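Local coordinates for uncharacterized protein (Thermus thermophilus HB8, PDB 4WVA) that hydrolyses mannosylglycerate, a solute that thermophiles accumulate under osmotic stress, to mannose and glycerate, and probably splits glucosylglycerate in the same way, at residues D118-R121 with D122-R125; I240-R243 with A244-L248; L276-R279 with E280-F283; V362-G365 with F366-Y369. All coordinates share one frame; numbering follows the deposited sequence.

Along the chain the four contacts come strictly in series; none nests within or crosses another, because each is one short continuous stretch that ends before the next begins. Interaction 1 closes the turn between helix 107-117 and the start of helix 121-146. Interaction 2 spans about two turns in the middle of helix 235-254, interaction 3 closes the hairpin between strands 277-278 and 283-288, and interaction 4 ends helix 356-368. Interactions 2 and 4 touch, Arg243 NH1 lying 4.3 Å from Asp368 OD2. Interaction 3 is connected with them through the assembly: Arg279 of a neighbouring subunit forms a salt bridge with Asp368 and comes close to Arg243, so hairpin and helices meet at a subunit interface.

Interaction 1 of 4, residues D118-R121 with D122-R125; sequences DPDR and DRAR
Asp118 and Arg123 both set CG anti to the backbone N (chi1 -173° and 171°), and a bend at chi3 (60°) swings the Arg123 guanidinium onto the Asp118 carboxylate. The two flat groups are nearly coplanar and meet side-on: Arg123 NE donates to Asp118 OD2 at 2.8 Å and Arg123 NH2 to Asp118 OD1, also at 2.8 Å, each oxygen offering its syn lone pair. Arginine suits this place because NE and NH2 present two parallel donors to a carboxylate. Asp118 OD1 further accepts Asp120 N at 2.9 Å from above its plane, making an Asx turn, while OD2 holds Trp52 NE1 of helix 48-62. With an alanine at Asp118, the Arg123 guanidinium would probably be free to turn and the backbone N of Asp120 left without its acceptor. Next comes the start of helix 121-146, where Asp120 is the N-cap: its short side chain reaches Arg123 N with OD1 at 3.0 Å, and its CB packs against one face of the Arg123 guanidinium. Arg121 curls back over Ala124, whose small CB lies 3.6 Å from Arg121 NH2, and that NH2 bonds Asp118 O at 2.8 Å. Arg121 NE forms a salt bridge with Glu293 of the second subunit. One turn on, the Arg125 guanidinium rests with one face over Arg121 O.

Interaction 2 of 4, residues I240-R243 with A244-L248; sequences ILQR and ANRDL
From Ile240 to Asp247 the backbone follows regular alpha-helical bonding, each N-H reaching the carbonyl four residues back, as when Ala244 N meets Ile240 O at 2.8 Å and Asp247 N meets Arg243 O at 3.0 Å. The same spacing brings Arg243 and Asp247 together on one side of the helix. Arg243 bends at chi2 (57°) and then runs straight to NE, which brings NE to the carboxylate, the two side chains crossing at a slant; NE bonds Asp247 OD2 at 2.9 Å on its syn side. NE alone makes the bond, and the planes stand 75° apart, unlike a coplanar two-pronged pair. A water completes the link, accepting from Arg243 NH2 and donating to Asp247 OD1. The buried Asp247 carboxylate is probably stabilised by its partners: OD1 also forms a salt bridge with Arg112, and OD2 accepts a hydrogen bond from Thr109. On another side, Leu241 CD1 lies 3.7 Å from Asn245 ND2, an amide nitrogen that is hydrogen-bonded to Tyr143 OH of helix 121-146. Around this segment of helix 235-254, the small CB of Ala244 allows close packing on Ala108 and Thr109 of helix 107-117, while Asn245 and Arg246 face helix 260-275, where Glu270 takes the Arg246 charge.

Interaction 3 of 4, residues L276-R279 with E280-F283; sequences LWDR and EAGF
Trp277 lays its six-membered ring against the backbone of Gly282 and Phe283, the tightly packed part of this turn. Trp277 CH2 comes to 3.3 Å from Gly282 C, and Phe283 N lies over one face of the indole, toward its rim. The broad flat ring suits a surface of bare peptide groups; CG lies anti to the backbone N (chi1 180°), which lays the ring along the Gly282-Phe283 backbone. An alanine at Trp277 would probably open a gap beside that peptide and leave it without its packing partner. Firm bonds add to this: Asp278 N bonds Phe283 O at 2.8 Å, and Asp278 OD1, on a short acidic side chain, accepts Ala281 N at 2.8 Å. Looser is Asp278 OD2, met only weakly by a water that also accepts from Glu280 N. The outward side is polar and is taken up by the third subunit, Glu280 forming salt bridges with its Lys117 and Arg420, and Arg279 with its Asp368. Asp278 O takes Gly282 N and Phe283 N, both weakly. Gly282 has a positive phi (63°), which glycine readily adopts. Two residues thus face Asp278, the G1 beta bulge of a beta hairpin linking strands 277-278 and 283-288.

Interaction 4 of 4, residues V362-G365 with F366-Y369; sequences VAEG and FRDY
Glu364, Arg367 and Asp368 form a salt-bridge network on the last turn of helix 356-368, one of the helices of this (alpha/alpha)6-barrel enzyme. Arg367 stands between the two acids. Its chain leaves with CG anti to the backbone N and bends at chi2 and chi3, which curls the guanidinium back beside the helix. There NE and NH2 both grip Asp368 OD1, NE at 2.7 Å and NH2 at 2.8 Å, approaching from the same face of the carboxylate. Arg367 NH2 also meets Glu364 OE1 at 2.7 Å, but this bond is weak and bent (116°), consistent with charged planes 85° apart. Waters reinforce the cluster: one donates to Glu364 OE1 and Asp368 OD2, another joins Glu364 OE2 to Arg367 NH1. An arginine here probably offsets the repulsion between the two acids, with Glu364 OE1 and Asp368 OD1 4.7 Å apart. Elsewhere on the helix, Val362 CG1 packs at 3.6 Å against Phe366 CE2, side by side and pointing the same way, as apolar groups facing a buried interior should. Where the helix ends, Tyr369 N still bonds Gly365 O at 3.2 Å, and that oxygen lies at the edge of the Tyr369 ring. Phe366 packs against Leu374 and Leu378 of helix 372-389 and Leu306 of helix 305-308. Tyr369 reaches Pro311 O through its hydroxyl and stacks on His312 of the second subunit, so this helix end lies between its neighbouring helices and another chain.

Interaction 1 of 4, residues D118-R121 with D122-R125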
loop_
_atom_site.group_PDB
_atom_site.type_symbol
_atom_site.label_atom_id
_atom_site.label_comp_id
_atom_site.label_asym_id
_atom_site.label_seq_id
_atom_site.Cartn_x
_atom_site.Cartn_y
_atom_site.Cartn_z
ATOM N N ASP A 118 -18.729 -7.992 -21.637
ATOM C CA ASP A 118 -19.836 -8.531 -22.412
ATOM C C ASP A 118 -20.266 -7.463 -23.428
ATOM O O ASP A 118 -20.496 -6.329 -23.046
ATOM C CB ASP A 118 -20.996 -8.869 -21.480
ATOM C CG ASP A 118 -22.135 -9.601 -22.171
ATOM O OD1 ASP A 118 -22.265 -9.548 -23.429
ATOM O OD2 ASP A 118 -22.913 -10.232 -21.420
ATOM N N PRO A 119 -20.334 -7.814 -24.727
ATOM C CA PRO A 119 -20.794 -6.780 -25.682
ATOM C C PRO A 119 -22.264 -6.379 -25.520
ATOM O O PRO A 119 -22.654 -5.289 -25.971
ATOM C CB PRO A 119 -20.531 -7.421 -27.056
ATOM C CG PRO A 119 -20.447 -8.886 -26.810
ATOM C CD PRO A 119 -19.925 -9.059 -25.399
ATOM N N ASP A 120 -23.057 -7.216 -24.869
ATOM C CA ASP A 120 -24.472 -6.921 -24.618
ATOM C C ASP A 120 -24.580 -6.281 -23.246
ATOM O O ASP A 120 -24.518 -6.950 -22.227
ATOM C CB ASP A 120 -25.288 -8.211 -24.722
ATOM C CG ASP A 120 -26.779 -7.997 -24.546
ATOM O OD1 ASP A 120 -27.209 -6.965 -23.984
ATOM O OD2 ASP A 120 -27.529 -8.901 -24.977
ATOM N N ARG A 121 -24.707 -4.963 -23.226
ATOM C CA ARG A 121 -24.655 -4.232 -21.968
ATOM C C ARG A 121 -25.899 -4.448 -21.120
ATOM O O ARG A 121 -25.832 -4.454 -19.888
ATOM C CB ARG A 121 -24.437 -2.746 -22.214
ATOM C CG ARG A 121 -23.197 -2.432 -23.046
ATOM C CD ARG A 121 -21.961 -3.181 -22.563
ATOM N NE ARG A 121 -21.756 -2.929 -21.134
ATOM C CZ ARG A 121 -21.133 -3.734 -20.271
ATOM N NH1 ARG A 121 -21.019 -3.360 -19.001
ATOM N NH2 ARG A 121 -20.618 -4.882 -20.647
ATOM N N ASP A 122 -27.046 -4.612 -21.768
ATOM C CA ASP A 122 -28.262 -4.870 -21.008
ATOM C C ASP A 122 -28.151 -6.221 -20.300
ATOM O O ASP A 122 -28.557 -6.358 -19.146
ATOM C CB ASP A 122 -29.491 -4.818 -21.917
ATOM C CG ASP A 122 -29.742 -3.436 -22.462
ATOM O OD1 ASP A 122 -30.069 -3.328 -23.659
ATOM O OD2 ASP A 122 -29.589 -2.454 -21.710
ATOM N N ARG A 123 -27.606 -7.217 -20.987
ATOM C CA ARG A 123 -27.428 -8.534 -20.376
ATOM C C ARG A 123 -26.414 -8.443 -19.249
ATOM O O ARG A 123 -26.625 -8.994 -18.172
ATOM C CB ARG A 123 -26.942 -9.572 -21.381
ATOM C CG ARG A 123 -26.533 -10.885 -20.716
ATOM C CD ARG A 123 -26.215 -11.960 -21.719
ATOM N NE ARG A 123 -25.125 -11.565 -22.594
ATOM C CZ ARG A 123 -24.992 -11.918 -23.864
ATOM N NH1 ARG A 123 -25.907 -12.692 -24.469
ATOM N NH2 ARG A 123 -23.957 -11.473 -24.555
ATOM N N ALA A 124 -25.310 -7.754 -19.501
ATOM C CA ALA A 124 -24.285 -7.589 -18.463
ATOM C C ALA A 124 -24.873 -7.013 -17.180
ATOM O O ALA A 124 -24.590 -7.500 -16.077
ATOM C CB ALA A 124 -23.151 -6.716 -18.965
ATOM N N ARG A 125 -25.677 -5.959 -17.306
ATOM C CA ARG A 125 -26.264 -5.324 -16.136
ATOM C C ARG A 125 -27.230 -6.278 -15.444
ATOM O O ARG A 125 -27.233 -6.376 -14.219
ATOM C CB ARG A 125 -26.953 -4.002 -16.501
ATOM C CG ARG A 125 -25.962 -2.876 -16.786
ATOM C CD ARG A 125 -26.653 -1.525 -16.947
ATOM N NE ARG A 125 -27.349 -1.436 -18.227
ATOM C CZ ARG A 125 -26.849 -0.918 -19.350
ATOM N NH1 ARG A 125 -25.625 -0.387 -19.398
ATOM N NH2 ARG A 125 -27.600 -0.918 -20.444
HETATM O O HOH W 1 -23.332 -1.687 -18.082
#

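Interaction 2 of 4, residues I240-R243 with A244-L248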
loop_
_atom_site.group_PDB
_atom_site.type_symbol
_atom_site.label_atom_id
_atom_site.label_comp_id
_atom_site.label_asym_id
_atom_site.label_seq_id
_atom_site.Cartn_x
_atom_site.Cartn_y
_atom_site.Cartn_z
ATOM N N ILE A 240 -6.326 -15.270 -3.617
ATOM C CA ILE A 240 -7.480 -15.275 -4.528
ATOM C C ILE A 240 -8.662 -14.480 -3.952
ATOM O O ILE A 240 -9.333 -13.704 -4.671
ATOM C CB ILE A 240 -7.847 -16.737 -4.920
ATOM C CG1 ILE A 240 -6.799 -17.261 -5.919
ATOM C CG2 ILE A 240 -9.253 -16.855 -5.497
ATOM C CD1 ILE A 240 -6.861 -18.745 -6.117
ATOM N N LEU A 241 -8.905 -14.633 -2.653
ATOM C CA LEU A 241 -9.943 -13.856 -1.968
ATOM C C LEU A 241 -9.656 -12.355 -1.973
ATOM O O LEU A 241 -10.554 -11.548 -2.200
ATOM C CB LEU A 241 -10.146 -14.370 -0.551
ATOM C CG LEU A 241 -11.110 -13.602 0.370
ATOM C CD1 LEU A 241 -12.491 -13.435 -0.246
ATOM C CD2 LEU A 241 -11.220 -14.305 1.711
ATOM N N GLN A 242 -8.407 -11.968 -1.726
ATOM C CA GLN A 242 -8.059 -10.543 -1.767
ATOM C C GLN A 242 -8.327 -9.986 -3.166
ATOM O O GLN A 242 -8.895 -8.914 -3.311
ATOM C CB GLN A 242 -6.602 -10.333 -1.366
ATOM C CG GLN A 242 -6.076 -8.903 -1.533
ATOM C CD GLN A 242 -6.621 -7.896 -0.517
ATOM O OE1 GLN A 242 -7.301 -8.250 0.449
ATOM N NE2 GLN A 242 -6.315 -6.624 -0.750
ATOM N N ARG A 243 -7.880 -10.700 -4.203
ATOM C CA ARG A 243 -8.154 -10.258 -5.569
ATOM C C ARG A 243 -9.658 -10.156 -5.816
ATOM O O ARG A 243 -10.133 -9.162 -6.381
ATOM C CB ARG A 243 -7.496 -11.174 -6.594
ATOM C CG ARG A 243 -7.817 -10.837 -8.041
ATOM C CD ARG A 243 -7.478 -9.420 -8.468
ATOM N NE ARG A 243 -7.821 -9.213 -9.871
ATOM C CZ ARG A 243 -7.012 -9.480 -10.908
ATOM N NH1 ARG A 243 -5.791 -9.933 -10.724
ATOM N NH2 ARG A 243 -7.434 -9.277 -12.144
ATOM N N ALA A 244 -10.402 -11.163 -5.368
ATOM C CA ALA A 244 -11.828 -11.197 -5.585
ATOM C C ALA A 244 -12.529 -10.049 -4.850
ATOM O O ALA A 244 -13.463 -9.471 -5.389
ATOM C CB ALA A 244 -12.390 -12.542 -5.176
ATOM N N ASN A 245 -12.087 -9.734 -3.632
ATOM C CA ASN A 245 -12.605 -8.563 -2.894
ATOM C C ASN A 245 -12.385 -7.249 -3.650
ATOM O O ASN A 245 -13.303 -6.423 -3.752
ATOM C CB ASN A 245 -11.977 -8.427 -1.509
ATOM C CG ASN A 245 -12.531 -9.415 -0.500
ATOM O OD1 ASN A 245 -13.702 -9.774 -0.546
ATOM N ND2 ASN A 245 -11.699 -9.835 0.430
ATOM N N ARG A 246 -11.189 -7.055 -4.190
ATOM C CA ARG A 246 -10.915 -5.871 -4.993
ATOM C C ARG A 246 -11.858 -5.777 -6.188
ATOM O O ARG A 246 -12.368 -4.692 -6.533
ATOM C CB ARG A 246 -9.464 -5.890 -5.503
ATOM C CG ARG A 246 -8.440 -5.818 -4.395
ATOM C CD ARG A 246 -7.977 -4.431 -4.115
ATOM N NE ARG A 246 -6.920 -4.413 -3.093
ATOM C CZ ARG A 246 -6.404 -3.293 -2.617
ATOM N NH1 ARG A 246 -6.825 -2.116 -3.088
ATOM N NH2 ARG A 246 -5.469 -3.341 -1.663
ATOM N N ASP A 247 -12.087 -6.908 -6.845
ATOM C CA ASP A 247 -12.966 -6.926 -8.000
ATOM C C ASP A 247 -14.454 -6.775 -7.627
ATOM O O ASP A 247 -15.212 -6.128 -8.368
ATOM C CB ASP A 247 -12.703 -8.168 -8.846
ATOM C CG ASP A 247 -11.334 -8.136 -9.495
ATOM O OD1 ASP A 247 -10.875 -7.017 -9.806
ATOM O OD2 ASP A 247 -10.706 -9.192 -9.641
ATOM N N LEU A 248 -14.855 -7.335 -6.489
ATOM C CA LEU A 248 -16.200 -7.159 -5.968
ATOM C C LEU A 248 -16.494 -5.701 -5.607
ATOM O O LEU A 248 -17.600 -5.208 -5.846
ATOM C CB LEU A 248 -16.447 -8.065 -4.765
ATOM C CG LEU A 248 -17.897 -8.175 -4.298
ATOM C CD1 LEU A 248 -18.778 -8.808 -5.370
ATOM C CD2 LEU A 248 -17.945 -8.974 -3.012
HETATM O O HOH W 2 -9.791 -7.485 -12.332
#

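Interaction 3 of 4, residues L276-R279 with E280-F283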
loop_
_atom_site.group_PDB
_atom_site.type_symbol
_atom_site.label_atom_id
_atom_site.label_comp_id
_atom_site.label_asym_id
_atom_site.label_seq_id
_atom_site.Cartn_x
_atom_site.Cartn_y
_atom_site.Cartn_z
ATOM N N LEU A 276 2.086 -13.049 5.541
ATOM C CA LEU A 276 2.522 -14.406 5.197
ATOM C C LEU A 276 3.899 -14.443 4.568
ATOM O O LEU A 276 4.492 -15.520 4.404
ATOM C CB LEU A 276 1.514 -15.070 4.255
ATOM C CG LEU A 276 0.063 -15.157 4.767
ATOM C CD1 LEU A 276 -0.804 -15.851 3.735
ATOM C CD2 LEU A 276 0.001 -15.876 6.100
ATOM N N TRP A 277 4.416 -13.285 4.174
ATOM C CA TRP A 277 5.761 -13.225 3.619
ATOM C C TRP A 277 6.812 -13.580 4.668
ATOM O O TRP A 277 6.818 -12.978 5.741
ATOM C CB TRP A 277 6.058 -11.824 3.107
ATOM C CG TRP A 277 7.444 -11.679 2.522
ATOM C CD1 TRP A 277 8.526 -11.072 3.095
ATOM C CD2 TRP A 277 7.871 -12.121 1.239
ATOM N NE1 TRP A 277 9.600 -11.119 2.247
ATOM C CE2 TRP A 277 9.225 -11.760 1.098
ATOM C CE3 TRP A 277 7.236 -12.781 0.183
ATOM C CZ2 TRP A 277 9.959 -12.051 -0.057
ATOM C CZ3 TRP A 277 7.959 -13.068 -0.957
ATOM C CH2 TRP A 277 9.298 -12.699 -1.075
ATOM N N ASP A 278 7.700 -14.516 4.326
ATOM C CA ASP A 278 8.828 -14.866 5.163
ATOM C C ASP A 278 10.096 -14.276 4.559
ATOM O O ASP A 278 10.530 -14.667 3.477
ATOM C CB ASP A 278 8.969 -16.388 5.291
ATOM C CG ASP A 278 10.006 -16.768 6.322
ATOM O OD1 ASP A 278 11.153 -17.002 5.953
ATOM O OD2 ASP A 278 9.691 -16.689 7.520
ATOM N N ARG A 279 10.664 -13.291 5.249
ATOM C CA ARG A 279 11.867 -12.637 4.750
ATOM C C ARG A 279 13.084 -13.545 4.647
ATOM O O ARG A 279 13.860 -13.402 3.713
ATOM C CB ARG A 279 12.206 -11.415 5.603
ATOM C CG ARG A 279 11.238 -10.269 5.420
ATOM C CD ARG A 279 11.478 -9.239 6.507
ATOM N NE ARG A 279 10.817 -7.952 6.306
ATOM C CZ ARG A 279 9.591 -7.648 6.719
ATOM N NH1 ARG A 279 8.819 -8.558 7.309
ATOM N NH2 ARG A 279 9.118 -6.414 6.529
ATOM N N GLU A 280 13.264 -14.469 5.586
ATOM C CA GLU A 280 14.436 -15.343 5.541
ATOM C C GLU A 280 14.396 -16.264 4.320
ATOM O O GLU A 280 15.403 -16.452 3.630
ATOM C CB GLU A 280 14.551 -16.138 6.841
ATOM C CG GLU A 280 15.956 -16.591 7.159
ATOM C CD GLU A 280 16.075 -17.103 8.579
ATOM O OE1 GLU A 280 16.536 -16.350 9.451
ATOM O OE2 GLU A 280 15.682 -18.251 8.826
ATOM N N ALA A 281 13.206 -16.784 4.009
ATOM C CA ALA A 281 13.007 -17.666 2.854
ATOM C C ALA A 281 12.815 -16.915 1.546
ATOM O O ALA A 281 13.050 -17.461 0.466
ATOM C CB ALA A 281 11.818 -18.595 3.113
ATOM N N GLY A 282 12.397 -15.651 1.631
ATOM C CA GLY A 282 12.069 -14.874 0.462
ATOM C C GLY A 282 10.887 -15.462 -0.297
ATOM O O GLY A 282 10.924 -15.623 -1.512
ATOM N N PHE A 283 9.825 -15.763 0.433
ATOM C CA PHE A 283 8.658 -16.399 -0.164
ATOM C C PHE A 283 7.451 -16.267 0.753
ATOM O O PHE A 283 7.603 -15.972 1.924
ATOM C CB PHE A 283 8.967 -17.884 -0.384
ATOM C CG PHE A 283 8.239 -18.474 -1.541
ATOM C CD1 PHE A 283 8.615 -18.149 -2.837
ATOM C CD2 PHE A 283 7.182 -19.350 -1.352
ATOM C CE1 PHE A 283 7.944 -18.676 -3.929
ATOM C CE2 PHE A 283 6.518 -19.887 -2.445
ATOM C CZ PHE A 283 6.904 -19.564 -3.733
HETATM O O HOH W 3 11.763 -14.514 8.276
#

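Interaction 4 of 4, residues V362-G365 with F366-Y369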
loop_
_atom_site.group_PDB
_atom_site.type_symbol
_atom_site.label_atom_id
_atom_site.label_comp_id
_atom_site.label_asym_id
_atom_site.label_seq_id
_atom_site.Cartn_x
_atom_site.Cartn_y
_atom_site.Cartn_z
ATOM N N VAL A 362 -0.515 -16.620 -12.151
ATOM C CA VAL A 362 0.825 -16.114 -11.838
ATOM C C VAL A 362 1.386 -15.250 -12.979
ATOM O O VAL A 362 2.019 -14.242 -12.716
ATOM C CB VAL A 362 1.771 -17.262 -11.433
ATOM C CG1 VAL A 362 3.182 -16.758 -11.194
ATOM C CG2 VAL A 362 1.233 -17.931 -10.190
ATOM N N ALA A 363 1.139 -15.635 -14.233
ATOM C CA ALA A 363 1.502 -14.778 -15.373
ATOM C C ALA A 363 0.784 -13.435 -15.314
ATOM O O ALA A 363 1.398 -12.393 -15.537
ATOM C CB ALA A 363 1.182 -15.470 -16.688
ATOM N N GLU A 364 -0.516 -13.465 -15.030
ATOM C CA GLU A 364 -1.303 -12.246 -14.824
ATOM C C GLU A 364 -0.624 -11.356 -13.775
ATOM O O GLU A 364 -0.454 -10.164 -13.991
ATOM C CB GLU A 364 -2.736 -12.590 -14.399
ATOM C CG GLU A 364 -3.630 -12.978 -15.560
ATOM C CD GLU A 364 -4.189 -11.785 -16.301
ATOM O OE1 GLU A 364 -4.453 -10.754 -15.646
ATOM O OE2 GLU A 364 -4.433 -11.884 -17.523
ATOM N N GLY A 365 -0.266 -11.949 -12.636
ATOM C CA GLY A 365 0.358 -11.195 -11.540
ATOM C C GLY A 365 1.697 -10.620 -11.958
ATOM O O GLY A 365 1.971 -9.437 -11.733
ATOM N N PHE A 366 2.541 -11.436 -12.582
ATOM C CA PHE A 366 3.838 -10.933 -13.004
ATOM C C PHE A 366 3.705 -9.803 -14.018
ATOM O O PHE A 366 4.445 -8.809 -13.938
ATOM C CB PHE A 366 4.750 -12.046 -13.518
ATOM C CG PHE A 366 5.507 -12.771 -12.436
ATOM C CD1 PHE A 366 6.339 -12.068 -11.552
ATOM C CD2 PHE A 366 5.437 -14.146 -12.316
ATOM C CE1 PHE A 366 7.041 -12.723 -10.571
ATOM C CE2 PHE A 366 6.159 -14.810 -11.340
ATOM C CZ PHE A 366 6.967 -14.100 -10.468
ATOM N N ARG A 367 2.764 -9.930 -14.952
ATOM C CA ARG A 367 2.493 -8.865 -15.928
ATOM C C ARG A 367 2.144 -7.578 -15.213
ATOM O O ARG A 367 2.643 -6.505 -15.571
ATOM C CB ARG A 367 1.365 -9.277 -16.883
ATOM C CG ARG A 367 1.063 -8.283 -18.005
ATOM C CD ARG A 367 0.144 -7.122 -17.615
ATOM N NE ARG A 367 -0.962 -7.574 -16.768
ATOM C CZ ARG A 367 -2.097 -8.127 -17.199
ATOM N NH1 ARG A 367 -2.331 -8.278 -18.503
ATOM N NH2 ARG A 367 -3.011 -8.524 -16.312
ATOM N N ASP A 368 1.298 -7.677 -14.199
ATOM C CA ASP A 368 0.826 -6.500 -13.485
ATOM C C ASP A 368 1.992 -5.783 -12.784
ATOM O O ASP A 368 1.931 -4.566 -12.557
ATOM C CB ASP A 368 -0.214 -6.894 -12.433
ATOM C CG ASP A 368 -1.527 -7.374 -13.027
ATOM O OD1 ASP A 368 -1.817 -7.114 -14.222
ATOM O OD2 ASP A 368 -2.309 -8.005 -12.263
ATOM N N TYR A 369 3.032 -6.537 -12.434
ATOM C CA TYR A 369 4.223 -5.982 -11.776
ATOM C C TYR A 369 5.339 -5.627 -12.767
ATOM O O TYR A 369 6.442 -5.278 -12.356
ATOM C CB TYR A 369 4.718 -6.936 -10.660
ATOM C CG TYR A 369 3.900 -6.775 -9.389
ATOM C CD1 TYR A 369 2.720 -7.469 -9.207
ATOM C CD2 TYR A 369 4.263 -5.859 -8.406
ATOM C CE1 TYR A 369 1.930 -7.283 -8.092
ATOM C CE2 TYR A 369 3.472 -5.652 -7.283
ATOM C CZ TYR A 369 2.323 -6.386 -7.113
ATOM O OH TYR A 369 1.530 -6.236 -6.014
HETATM O O HOH W 4 -4.137 -9.888 -12.979
HETATM O O HOH W 5 -4.708 -9.477 -18.702
#